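Local coordinates for protein cytochrome P450 RhF (PDB 6RO8) that probably works as a heme-thiolate monooxygenase that inserts oxygen into organic substrates, this chain being the heme domain of a longer protein that also carries reductase modules, at residues 225-228 / 229-233; 327-331 / 332-336; 141-144 / 145-149; 121-124 / 125-128; 92-96 / 97-101. All coordinates share one frame; numbering follows the deposited sequence.

Contact 1: residues 225-228 / 229-233; sequences GRVL and EKMKN
Val227 and Met231, one turn apart on helix 207-233, lie side by side and point the same way, and they make the apolar part of this contact. Val227 CG1 meets Met231 SD at 3.9 Å. On the same buried flank Leu228 and Met231 pack on Ile245 of helix 240-250, and Val227 and Leu228 on Met264 of helix 257-270.

The backbone hydrogen bonds run from residue i+4 to residue i. Met231 N reaches Val227 O at 2.9 Å along a nearly straight bond (174°), and Lys232 N bonds to Leu228 O, also at 2.9 Å.

Two basic side chains meet on the outer flank. Arg226 is bent at chi3 (68°), and the extended Lys230 brings NZ over one face of its guanidinium, offset toward the rim. Nearer the backbone, Lys230 CE packs 3.6 Å from Arg226 CG. Arg226 also has a long, weak ion pair with Asp185, while the extended Lys232 carries NZ to a salt bridge with Asp257.

The chemistry is therefore divided by flank: the apolar side fastens the helix to its neighbours, while two like charges lie close on the exposed side, which is probably unfavourable, and Asp185 is at most a weak counter-charge.

Contact 2: residues 327-331 / 332-336; sequences ESEVS and GVKFR
A beta hairpin with a two-residue loop joins strands 328-330 and 333-335, and Val330 and Val333 close it as an antiparallel hydrogen-bonded pair. Val330 N donates to Val333 O at 3.0 Å, and Val333 N returns a bond to Val330 O. Further from the turn, Ser328 and Phe335 form the second such pair, with Phe335 N to Ser328 O at 2.7 Å and Ser328 N to Phe335 O at 3.2 Å.

The turn itself is of type I', with Ser331 and Gly332 at its corner. Gly332 takes a positive phi (84°), where a CB would run into Ser331 O. Glu329 leans over this corner: its CG sits between the backbone N and the carbonyl carbon, and the chain bends again at chi2 (87°), bringing OE2 to a weak bond with Gly332 N at 3.4 Å. Ser331 OG is tied outside the hairpin to Asp71.

Ser328, Val330, Val333 and Phe335 share one face; there Val330 CG2 approaches the edge of the Phe335 ring, 3.6 Å from CE2. Trp64 meets that ring edge-to-face, and Ile55 and Phe82 add to the packing. Glu329 and Lys334 occupy the other face; at the open end of the hairpin Lys334 NZ stays 4.0 Å from Glu327 OE2, beyond a salt bridge.

Contact 3: residues 141-144 / 145-149; sequences QHFV and RELVR
Glu146 leaves its helix beside His142, and its side chain can be followed outward atom by atom. CB rests near the backbone, 3.7 Å from Phe143 O. CG, set beside the backbone N (chi1 -73°), comes 3.6 Å from His142 CE1, neither squarely over the ring nor at its edge. A bend at chi2 sets the carboxylate steeply against the imidazole, their planes 69° apart, and Glu146 OE2 passes 3.8 Å from His142 CE1. At its tip Arg149 forms a salt bridge with the carboxylate, Arg149 NH2 donating to Glu146 OE1 at 2.7 Å, nearly straight and within the guanidinium plane but from above the carboxylate.

All this lies on helix 134-155, by its place in the chain probably the D helix of the P450 fold. Its inner flank, with Val144 and Val148, packs on helices 170-179 and 384-401, probably the E and L helices that share the P450 core with it.

Phe143 and Leu147 occupy another flank. Leu147 CG lies over one face of the ring, offset toward its rim, and Leu147 CD1 touches Phe143 CE2 at 3.6 Å; His178 stacks on the same phenylalanine. Gln141 CG lies over one face of the Arg145 guanidinium, 3.9 Å from Arg145 NH2.

Contact 4: residues 121-124 / 125-128; sequences HMER and RRAL. With HEM (protoporphyrin IX containing Fe), chain B.
Met122 and Arg126 run side by side toward the heme from successive turns of helix 121-127, with Met122 CE 3.9 Å from Arg126 CD. Arg126 is extended from CG to NE (chi3 -177°), which carries its guanidinium to the porphyrin edge. There Arg126 NH1 donates to heme O2D at 2.8 Å, the carboxylate oxygen lying at the guanidinium edge near its plane; the N-H to oxygen angle is 136°. The same NH1 also bonds to Gln380 O, so two acceptors hold one nitrogen. Met122 bends at chi2 (42°) and brings its terminal methyl CE, with SD behind it at 3.7 Å, to heme O2D.

Glu123, three residues before Arg126, runs beside it and points the same way. Its OE1 lies 3.8 Å from Arg126 CB, but the charged atoms of the two do not touch.

Arg125 turns off to a different side, one face of its guanidinium toward His121 O, and its charge goes to Glu116 while NE bonds to Val254 O. Arg126 N bonds to Met122 O, again at 2.8 Å.

His379 ND1 and Arg322 NH2 also hydrogen-bond to the heme. An arginine from what is probably the C helix, with further basic residues bonding to the heme, is the propionate-anchoring pattern known from cytochromes P450.

Contact 5: residues 92-96 / 97-101; sequences TPSCP and EALKI
Ser94 sets its CB against the end of Leu99, touching CD2 at 3.6 Å and CG at 3.8 Å. The leucine CG stands beside its own backbone N (chi1 -77°), and from there the branch folds back over the start of the helix toward the incoming chain. Ser94 OG passes the same methyl, CD2, at 3.8 Å, so the hydroxyl lies alongside an apolar group here. A looser contact joins Ser94 CB to Ala98 CB at 4.3 Å.

The backbone makes the polar part. Cys95 occupies the N-cap position, and its carbonyl opens the helical bonding: Leu99 N reaches Cys95 O at 3.2 Å, and Ala98 N meets the same oxygen by a weak, more bent bond (126°). Pro96, the first residue of the helix, offers its O to Lys100 N at 3.4 Å, again weakly. A proline fits this first turn, since its nitrogen has no hydrogen to give and none is required there.

The contact is largely exposed on its outer side. Inward, Cys95 touches Gln210 and Ala98 touches Ala214, both of helix 207-233, while Ile101 also rests on that helix. The whole is a loop-to-helix junction with a proline at the first helical position, leading into helix 96-104, which by its place in the chain probably corresponds to the B' helix of the P450 fold.

Along the chain the contacts run 5, 4, 3, 1 and 2, and none touches another. Contacts 5 and 4 lie on consecutive helices, 96-104 and 121-127, yet their centres are about 32 Å apart. Contact 3 follows on helix 134-155, about 31 Å from contact 4 between centres, and contact 1 lies in the late part of helix 207-233, whose earlier part lies against contact 5. The hairpin of contact 2 and contact 3 have their centres about 47 Å apart, on opposite sides of the chain's centre. Contact 4 alone reaches the heme directly; the other four belong to the surrounding scaffold, with helices predominating and the small hairpin at one side.

Contact 1: residues 225-228 / 229-233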
# COMPACT_ATOMS: atom_id res chain seq x y z
N GLY A 225 -14.86 16.11 -2.61
CA GLY A 225 -15.87 16.98 -2.03
C GLY A 225 -17.24 16.80 -2.67
O GLY A 225 -18.22 16.55 -1.98
N ARG A 226 -17.31 16.96 -4.00
CA ARG A 226 -18.57 16.81 -4.72
C ARG A 226 -19.19 15.43 -4.46
O ARG A 226 -20.41 15.30 -4.26
CB ARG A 226 -18.33 17.05 -6.23
CG ARG A 226 -19.60 17.02 -7.12
CD ARG A 226 -19.31 16.72 -8.62
NE ARG A 226 -18.85 15.35 -8.87
CZ ARG A 226 -19.11 14.65 -9.97
NH1 ARG A 226 -19.90 15.16 -10.92
NH2 ARG A 226 -18.64 13.40 -10.09
N VAL A 227 -18.36 14.38 -4.42
CA VAL A 227 -18.85 13.03 -4.16
C VAL A 227 -19.47 12.94 -2.78
O VAL A 227 -20.63 12.52 -2.62
CB VAL A 227 -17.71 12.01 -4.32
CG1 VAL A 227 -18.20 10.61 -4.00
CG2 VAL A 227 -17.12 12.05 -5.71
N LEU A 228 -18.70 13.31 -1.75
CA LEU A 228 -19.17 13.26 -0.38
C LEU A 228 -20.44 14.06 -0.19
O LEU A 228 -21.25 13.74 0.69
CB LEU A 228 -18.07 13.76 0.56
CG LEU A 228 -18.40 13.80 2.05
CD1 LEU A 228 -18.63 12.40 2.55
CD2 LEU A 228 -17.30 14.48 2.85
N GLU A 229 -20.63 15.10 -1.01
CA GLU A 229 -21.81 15.93 -0.90
C GLU A 229 -23.03 15.21 -1.44
O GLU A 229 -24.10 15.24 -0.83
CB GLU A 229 -21.60 17.25 -1.64
CG GLU A 229 -22.48 18.40 -1.16
CD GLU A 229 -22.56 18.50 0.36
OE1 GLU A 229 -21.51 18.29 1.03
OE2 GLU A 229 -23.66 18.78 0.89
N LYS A 230 -22.88 14.53 -2.58
CA LYS A 230 -23.99 13.77 -3.15
C LYS A 230 -24.35 12.59 -2.26
O LYS A 230 -25.54 12.31 -2.03
CB LYS A 230 -23.64 13.29 -4.55
CG LYS A 230 -23.12 14.38 -5.47
CD LYS A 230 -23.28 14.02 -6.94
CE LYS A 230 -22.27 14.76 -7.80
NZ LYS A 230 -22.34 14.37 -9.24
N MET A 231 -23.35 11.87 -1.76
CA MET A 231 -23.64 10.75 -0.87
C MET A 231 -24.32 11.24 0.40
O MET A 231 -25.27 10.61 0.89
CB MET A 231 -22.36 9.98 -0.57
CG MET A 231 -21.74 9.35 -1.81
SD MET A 231 -20.21 8.43 -1.51
CE MET A 231 -20.20 8.49 0.27
N LYS A 232 -23.85 12.37 0.94
CA LYS A 232 -24.50 12.98 2.10
C LYS A 232 -25.99 13.13 1.86
O LYS A 232 -26.80 12.99 2.79
CB LYS A 232 -23.87 14.34 2.40
CG LYS A 232 -22.95 14.38 3.60
CD LYS A 232 -22.01 15.57 3.52
CE LYS A 232 -21.33 15.88 4.86
NZ LYS A 232 -20.16 16.78 4.72
N ASN A 233 -26.37 13.40 0.61
CA ASN A 233 -27.75 13.65 0.25
C ASN A 233 -28.54 12.39 -0.06
O ASN A 233 -29.76 12.46 -0.19
CB ASN A 233 -27.80 14.60 -0.95
CG ASN A 233 -27.76 16.04 -0.53
OD1 ASN A 233 -28.14 16.39 0.59
ND2 ASN A 233 -27.26 16.89 -1.42

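Contact 2: residues 327-331 / 332-336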
# COMPACT_ATOMS: atom_id res chain seq x y z
N GLU A 327 11.24 11.67 23.57
CA GLU A 327 12.48 10.93 23.35
C GLU A 327 12.32 9.50 23.85
O GLU A 327 11.52 9.21 24.75
CB GLU A 327 13.71 11.61 23.97
CG GLU A 327 13.53 12.45 25.19
CD GLU A 327 14.88 12.96 25.70
OE1 GLU A 327 14.92 13.79 26.63
OE2 GLU A 327 15.92 12.51 25.16
N SER A 328 13.05 8.61 23.21
CA SER A 328 12.78 7.18 23.25
C SER A 328 14.02 6.49 22.71
O SER A 328 14.90 7.13 22.12
CB SER A 328 11.55 6.84 22.42
OG SER A 328 11.58 7.56 21.19
N GLU A 329 14.09 5.18 22.89
CA GLU A 329 15.18 4.48 22.23
C GLU A 329 14.73 3.09 21.80
O GLU A 329 13.85 2.47 22.41
CB GLU A 329 16.41 4.43 23.12
CG GLU A 329 16.24 3.68 24.42
CD GLU A 329 16.50 2.20 24.24
OE1 GLU A 329 15.57 1.39 24.44
OE2 GLU A 329 17.64 1.85 23.88
N VAL A 330 15.32 2.64 20.70
CA VAL A 330 15.07 1.33 20.11
C VAL A 330 16.43 0.72 19.81
O VAL A 330 17.25 1.35 19.14
CB VAL A 330 14.20 1.44 18.84
CG1 VAL A 330 13.92 0.07 18.24
CG2 VAL A 330 12.90 2.17 19.14
N SER A 331 16.68 -0.47 20.34
CA SER A 331 17.92 -1.22 20.10
C SER A 331 19.17 -0.33 20.14
O SER A 331 20.00 -0.35 19.23
CB SER A 331 17.85 -1.96 18.76
OG SER A 331 17.09 -3.14 18.89
N GLY A 332 19.28 0.47 21.20
CA GLY A 332 20.50 1.22 21.43
C GLY A 332 20.62 2.54 20.69
O GLY A 332 21.71 3.13 20.69
N VAL A 333 19.54 3.02 20.09
CA VAL A 333 19.52 4.29 19.35
C VAL A 333 18.44 5.18 19.96
O VAL A 333 17.28 4.76 20.05
CB VAL A 333 19.26 4.05 17.85
CG1 VAL A 333 19.38 5.35 17.05
CG2 VAL A 333 20.22 3.00 17.33
N LYS A 334 18.81 6.39 20.37
CA LYS A 334 17.84 7.30 20.99
C LYS A 334 17.26 8.24 19.94
O LYS A 334 17.98 8.71 19.05
CB LYS A 334 18.48 8.09 22.15
CG LYS A 334 17.48 8.34 23.32
CD LYS A 334 18.06 8.35 24.75
CE LYS A 334 17.05 7.78 25.78
NZ LYS A 334 15.76 8.55 25.95
N PHE A 335 15.96 8.48 20.04
CA PHE A 335 15.22 9.34 19.10
C PHE A 335 14.74 10.59 19.81
O PHE A 335 14.24 10.52 20.94
CB PHE A 335 14.01 8.61 18.50
CG PHE A 335 14.35 7.37 17.71
CD1 PHE A 335 15.32 7.40 16.71
CD2 PHE A 335 13.67 6.19 17.96
CE1 PHE A 335 15.62 6.25 15.99
CE2 PHE A 335 13.96 5.05 17.24
CZ PHE A 335 14.93 5.07 16.26
N ARG A 336 14.84 11.73 19.14
CA ARG A 336 14.34 12.98 19.71
C ARG A 336 12.90 13.19 19.28
O ARG A 336 12.50 12.80 18.17
CB ARG A 336 15.21 14.16 19.26
CG ARG A 336 14.68 15.58 19.63
CD ARG A 336 14.35 15.78 21.13
NE ARG A 336 13.07 16.49 21.33
CZ ARG A 336 12.91 17.82 21.31
NH1 ARG A 336 13.95 18.62 21.14
NH2 ARG A 336 11.70 18.34 21.50

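Contact 3: residues 141-144 / 145-149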
# COMPACT_ATOMS: atom_id res chain seq x y z
N GLN A 141 -16.76 -10.83 -2.26
CA GLN A 141 -15.98 -11.88 -2.90
C GLN A 141 -16.68 -12.42 -4.15
O GLN A 141 -16.06 -12.55 -5.21
CB GLN A 141 -15.73 -13.00 -1.88
CG GLN A 141 -14.69 -14.01 -2.29
CD GLN A 141 -14.48 -15.06 -1.23
OE1 GLN A 141 -15.41 -15.41 -0.50
NE2 GLN A 141 -13.26 -15.57 -1.12
N HIS A 142 -17.98 -12.73 -4.04
CA HIS A 142 -18.75 -13.12 -5.22
C HIS A 142 -18.56 -12.11 -6.33
O HIS A 142 -18.39 -12.48 -7.50
CB HIS A 142 -20.24 -13.22 -4.87
CG HIS A 142 -21.12 -13.59 -6.03
ND1 HIS A 142 -20.63 -14.11 -7.21
CD2 HIS A 142 -22.46 -13.51 -6.19
CE1 HIS A 142 -21.63 -14.34 -8.04
NE2 HIS A 142 -22.75 -13.98 -7.45
N PHE A 143 -18.57 -10.82 -5.98
CA PHE A 143 -18.48 -9.76 -6.98
C PHE A 143 -17.11 -9.76 -7.64
O PHE A 143 -17.01 -9.62 -8.87
CB PHE A 143 -18.79 -8.43 -6.31
CG PHE A 143 -18.65 -7.23 -7.19
CD1 PHE A 143 -19.59 -6.95 -8.15
CD2 PHE A 143 -17.60 -6.36 -7.02
CE1 PHE A 143 -19.45 -5.82 -8.94
CE2 PHE A 143 -17.46 -5.24 -7.81
CZ PHE A 143 -18.38 -4.97 -8.77
N VAL A 144 -16.05 -9.91 -6.84
CA VAL A 144 -14.71 -10.04 -7.39
C VAL A 144 -14.65 -11.20 -8.37
O VAL A 144 -14.07 -11.09 -9.46
CB VAL A 144 -13.67 -10.20 -6.26
CG1 VAL A 144 -12.28 -10.22 -6.84
CG2 VAL A 144 -13.77 -9.04 -5.27
N ARG A 145 -15.25 -12.34 -8.01
CA ARG A 145 -15.12 -13.51 -8.88
C ARG A 145 -15.82 -13.32 -10.21
O ARG A 145 -15.33 -13.78 -11.25
CB ARG A 145 -15.64 -14.75 -8.18
CG ARG A 145 -14.94 -16.01 -8.67
CD ARG A 145 -14.53 -16.85 -7.48
NE ARG A 145 -15.49 -16.77 -6.39
CZ ARG A 145 -15.25 -17.15 -5.14
NH1 ARG A 145 -14.05 -17.64 -4.81
NH2 ARG A 145 -16.20 -17.04 -4.21
N GLU A 146 -16.98 -12.65 -10.22
CA GLU A 146 -17.63 -12.35 -11.49
C GLU A 146 -16.75 -11.46 -12.35
O GLU A 146 -16.62 -11.69 -13.56
CB GLU A 146 -18.98 -11.67 -11.25
CG GLU A 146 -20.08 -12.58 -10.74
CD GLU A 146 -20.56 -13.58 -11.78
OE1 GLU A 146 -21.19 -13.15 -12.78
OE2 GLU A 146 -20.32 -14.79 -11.60
N LEU A 147 -16.11 -10.45 -11.74
CA LEU A 147 -15.30 -9.52 -12.51
C LEU A 147 -14.13 -10.24 -13.17
O LEU A 147 -13.87 -10.07 -14.37
CB LEU A 147 -14.80 -8.39 -11.61
CG LEU A 147 -15.83 -7.34 -11.19
CD1 LEU A 147 -15.16 -6.21 -10.44
CD2 LEU A 147 -16.56 -6.81 -12.42
N VAL A 148 -13.41 -11.05 -12.39
CA VAL A 148 -12.22 -11.71 -12.91
C VAL A 148 -12.60 -12.74 -13.98
O VAL A 148 -11.86 -12.94 -14.95
CB VAL A 148 -11.45 -12.35 -11.74
CG1 VAL A 148 -10.24 -13.08 -12.24
CG2 VAL A 148 -11.06 -11.27 -10.74
N ARG A 149 -13.74 -13.40 -13.82
CA ARG A 149 -14.17 -14.35 -14.83
C ARG A 149 -14.42 -13.65 -16.16
O ARG A 149 -14.07 -14.16 -17.23
CB ARG A 149 -15.43 -15.09 -14.38
CG ARG A 149 -15.81 -16.24 -15.31
CD ARG A 149 -17.02 -17.01 -14.82
NE ARG A 149 -18.26 -16.27 -15.02
CZ ARG A 149 -18.84 -15.50 -14.11
NH1 ARG A 149 -18.30 -15.38 -12.90
NH2 ARG A 149 -19.97 -14.87 -14.40

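Contact 4: residues 121-124 / 125-128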
# COMPACT_ATOMS: atom_id res chain seq x y z
N HIS A 121 -9.26 8.44 19.76
CA HIS A 121 -9.85 9.14 18.61
C HIS A 121 -9.50 8.40 17.34
O HIS A 121 -10.30 8.32 16.39
CB HIS A 121 -9.40 10.60 18.51
CG HIS A 121 -9.74 11.46 19.69
ND1 HIS A 121 -10.46 11.01 20.78
CD2 HIS A 121 -9.49 12.77 19.91
CE1 HIS A 121 -10.57 12.00 21.65
NE2 HIS A 121 -10.02 13.09 21.14
N MET A 122 -8.29 7.85 17.32
CA MET A 122 -7.94 6.80 16.37
C MET A 122 -8.77 5.54 16.61
O MET A 122 -9.48 5.07 15.71
CB MET A 122 -6.43 6.56 16.49
CG MET A 122 -5.86 5.26 16.07
SD MET A 122 -6.43 4.48 14.56
CE MET A 122 -6.15 2.79 15.04
N GLU A 123 -8.75 5.00 17.83
CA GLU A 123 -9.50 3.77 18.10
C GLU A 123 -11.02 3.99 18.17
O GLU A 123 -11.78 3.17 17.66
CB GLU A 123 -9.04 3.11 19.40
CG GLU A 123 -7.80 2.24 19.28
CD GLU A 123 -7.88 1.16 18.21
OE1 GLU A 123 -8.98 0.89 17.70
OE2 GLU A 123 -6.84 0.57 17.89
N ARG A 124 -11.47 5.06 18.83
CA ARG A 124 -12.89 5.40 18.82
C ARG A 124 -13.42 5.44 17.40
O ARG A 124 -14.47 4.87 17.10
CB ARG A 124 -13.12 6.76 19.49
CG ARG A 124 -14.16 6.75 20.57
CD ARG A 124 -14.33 8.15 21.12
NE ARG A 124 -13.31 8.50 22.08
CZ ARG A 124 -12.92 9.75 22.35
NH1 ARG A 124 -13.49 10.77 21.72
NH2 ARG A 124 -11.99 9.98 23.27
N ARG A 125 -12.70 6.10 16.49
CA ARG A 125 -13.11 6.15 15.09
C ARG A 125 -13.03 4.77 14.44
O ARG A 125 -13.95 4.35 13.73
CB ARG A 125 -12.25 7.16 14.33
CG ARG A 125 -12.85 7.62 13.03
CD ARG A 125 -11.97 8.69 12.42
NE ARG A 125 -11.95 9.91 13.21
CZ ARG A 125 -11.05 10.87 13.07
NH1 ARG A 125 -10.08 10.75 12.17
NH2 ARG A 125 -11.11 11.97 13.83
N ARG A 126 -11.92 4.05 14.67
CA ARG A 126 -11.82 2.69 14.15
C ARG A 126 -12.88 1.80 14.77
O ARG A 126 -13.70 1.20 14.06
CB ARG A 126 -10.42 2.13 14.41
CG ARG A 126 -10.28 0.69 13.93
CD ARG A 126 -8.85 0.19 13.91
NE ARG A 126 -8.79 -1.17 13.36
CZ ARG A 126 -7.74 -1.70 12.73
NH1 ARG A 126 -6.63 -0.99 12.56
NH2 ARG A 126 -7.80 -2.96 12.28
N ALA A 127 -12.89 1.70 16.12
CA ALA A 127 -13.78 0.78 16.81
C ALA A 127 -15.22 0.98 16.39
O ALA A 127 -16.01 0.03 16.38
CB ALA A 127 -13.66 0.92 18.33
N LEU A 128 -15.59 2.19 15.99
CA LEU A 128 -16.96 2.46 15.62
C LEU A 128 -17.16 2.47 14.11
O LEU A 128 -18.09 3.11 13.61
CB LEU A 128 -17.43 3.78 16.25
CG LEU A 128 -18.02 3.81 17.69
CD1 LEU A 128 -19.32 2.96 17.90
CD2 LEU A 128 -16.96 3.49 18.77
CHA HEM B . -3.73 0.52 7.13
CHB HEM B . -1.19 -1.91 3.76
CHC HEM B . -5.24 -2.82 1.21
CHD HEM B . -7.65 0.01 4.34
C1A HEM B . -2.68 -0.04 6.44
C2A HEM B . -1.27 0.02 6.80
C3A HEM B . -0.58 -0.65 5.88
C4A HEM B . -1.50 -1.15 4.88
CMA HEM B . 0.96 -0.83 5.89
CAA HEM B . -0.67 0.71 8.04
CBA HEM B . -0.45 -0.36 9.09
CGA HEM B . 0.06 0.21 10.38
O1A HEM B . 0.27 1.45 10.46
O2A HEM B . 0.24 -0.58 11.34
C1B HEM B . -2.06 -2.44 2.84
C2B HEM B . -1.73 -3.40 1.82
C3B HEM B . -2.85 -3.65 1.10
C4B HEM B . -3.93 -2.85 1.66
CMB HEM B . -0.30 -4.00 1.64
CAB HEM B . -3.07 -4.60 -0.10
CBB HEM B . -2.21 -5.53 -0.51
C1C HEM B . -6.26 -2.13 1.83
C2C HEM B . -7.66 -2.05 1.43
C3C HEM B . -8.30 -1.26 2.32
C4C HEM B . -7.34 -0.82 3.30
CMC HEM B . -8.24 -2.77 0.20
CAC HEM B . -9.78 -0.81 2.42
CBC HEM B . -10.70 -1.15 1.52
C1D HEM B . -6.82 0.42 5.35
C2D HEM B . -7.18 1.28 6.45
C3D HEM B . -6.11 1.42 7.23
C4D HEM B . -5.02 0.65 6.65
CMD HEM B . -8.55 1.94 6.70
CAD HEM B . -6.07 2.29 8.51
CBD HEM B . -6.51 1.51 9.74
CGD HEM B . -6.01 2.23 10.98
O1D HEM B . -5.37 3.30 10.82
O2D HEM B . -6.24 1.75 12.11
NA HEM B . -2.77 -0.75 5.26
NB HEM B . -3.41 -2.12 2.71
NC HEM B . -6.12 -1.36 2.98
ND HEM B . -5.49 0.05 5.50
FE HEM B . -4.48 -1.06 4.10
O HOH W 1 -4.04 0.95 3.06

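Contact 5: residues 92-96 / 97-101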
# COMPACT_ATOMS: atom_id res chain seq x y z
N THR A 92 8.65 15.34 0.25
CA THR A 92 9.50 16.49 -0.03
C THR A 92 8.67 17.77 -0.02
O THR A 92 7.52 17.78 -0.51
CB THR A 92 10.19 16.32 -1.38
OG1 THR A 92 9.33 16.77 -2.43
CG2 THR A 92 10.53 14.86 -1.63
N PRO A 93 9.18 18.85 0.56
CA PRO A 93 8.37 20.07 0.69
C PRO A 93 7.83 20.56 -0.65
O PRO A 93 8.47 20.43 -1.70
CB PRO A 93 9.34 21.09 1.30
CG PRO A 93 10.27 20.26 2.09
CD PRO A 93 10.44 18.95 1.31
N SER A 94 6.63 21.13 -0.59
CA SER A 94 5.99 21.62 -1.79
C SER A 94 6.63 22.94 -2.20
O SER A 94 6.93 23.78 -1.35
CB SER A 94 4.49 21.77 -1.56
OG SER A 94 3.97 20.72 -0.74
N CYS A 95 6.90 23.10 -3.49
CA CYS A 95 7.38 24.38 -3.95
C CYS A 95 6.25 25.41 -3.83
O CYS A 95 5.07 25.05 -3.93
CB CYS A 95 7.92 24.29 -5.39
SG CYS A 95 9.81 24.16 -5.51
N PRO A 96 6.57 26.67 -3.55
CA PRO A 96 5.53 27.64 -3.14
C PRO A 96 4.39 27.81 -4.12
O PRO A 96 3.26 28.14 -3.72
CB PRO A 96 6.32 28.95 -3.01
CG PRO A 96 7.68 28.57 -2.71
CD PRO A 96 7.92 27.24 -3.47
N GLU A 97 4.66 27.66 -5.42
CA GLU A 97 3.59 27.79 -6.40
C GLU A 97 2.68 26.56 -6.38
O GLU A 97 1.50 26.65 -6.75
CB GLU A 97 4.18 28.04 -7.78
CG GLU A 97 4.96 29.35 -7.92
CD GLU A 97 4.08 30.61 -7.85
OE1 GLU A 97 4.62 31.72 -7.59
OE2 GLU A 97 2.85 30.49 -8.07
N ALA A 98 3.18 25.41 -5.93
CA ALA A 98 2.29 24.29 -5.69
C ALA A 98 1.38 24.57 -4.50
O ALA A 98 0.20 24.18 -4.51
CB ALA A 98 3.10 23.02 -5.46
N LEU A 99 1.89 25.25 -3.49
CA LEU A 99 1.13 25.47 -2.27
C LEU A 99 -0.12 26.30 -2.56
O LEU A 99 -1.16 26.10 -1.92
CB LEU A 99 2.01 26.13 -1.21
CG LEU A 99 2.98 25.14 -0.54
CD1 LEU A 99 3.85 25.81 0.49
CD2 LEU A 99 2.20 23.99 0.08
N LYS A 100 -0.05 27.20 -3.54
CA LYS A 100 -1.22 28.00 -3.82
C LYS A 100 -2.14 27.39 -4.86
O LYS A 100 -3.34 27.71 -4.87
CB LYS A 100 -0.83 29.37 -4.27
CG LYS A 100 -0.89 30.24 -3.13
CD LYS A 100 0.11 29.85 -1.97
CE LYS A 100 -0.23 30.49 -0.64
NZ LYS A 100 -0.66 31.88 -0.89
N ILE A 101 -1.65 26.45 -5.66
CA ILE A 101 -2.58 25.66 -6.44
C ILE A 101 -3.53 24.97 -5.48
O ILE A 101 -4.75 25.10 -5.56
CB ILE A 101 -1.83 24.67 -7.36
CG1 ILE A 101 -1.19 25.41 -8.53
CG2 ILE A 101 -2.77 23.58 -7.83
CD1 ILE A 101 0.01 24.69 -9.16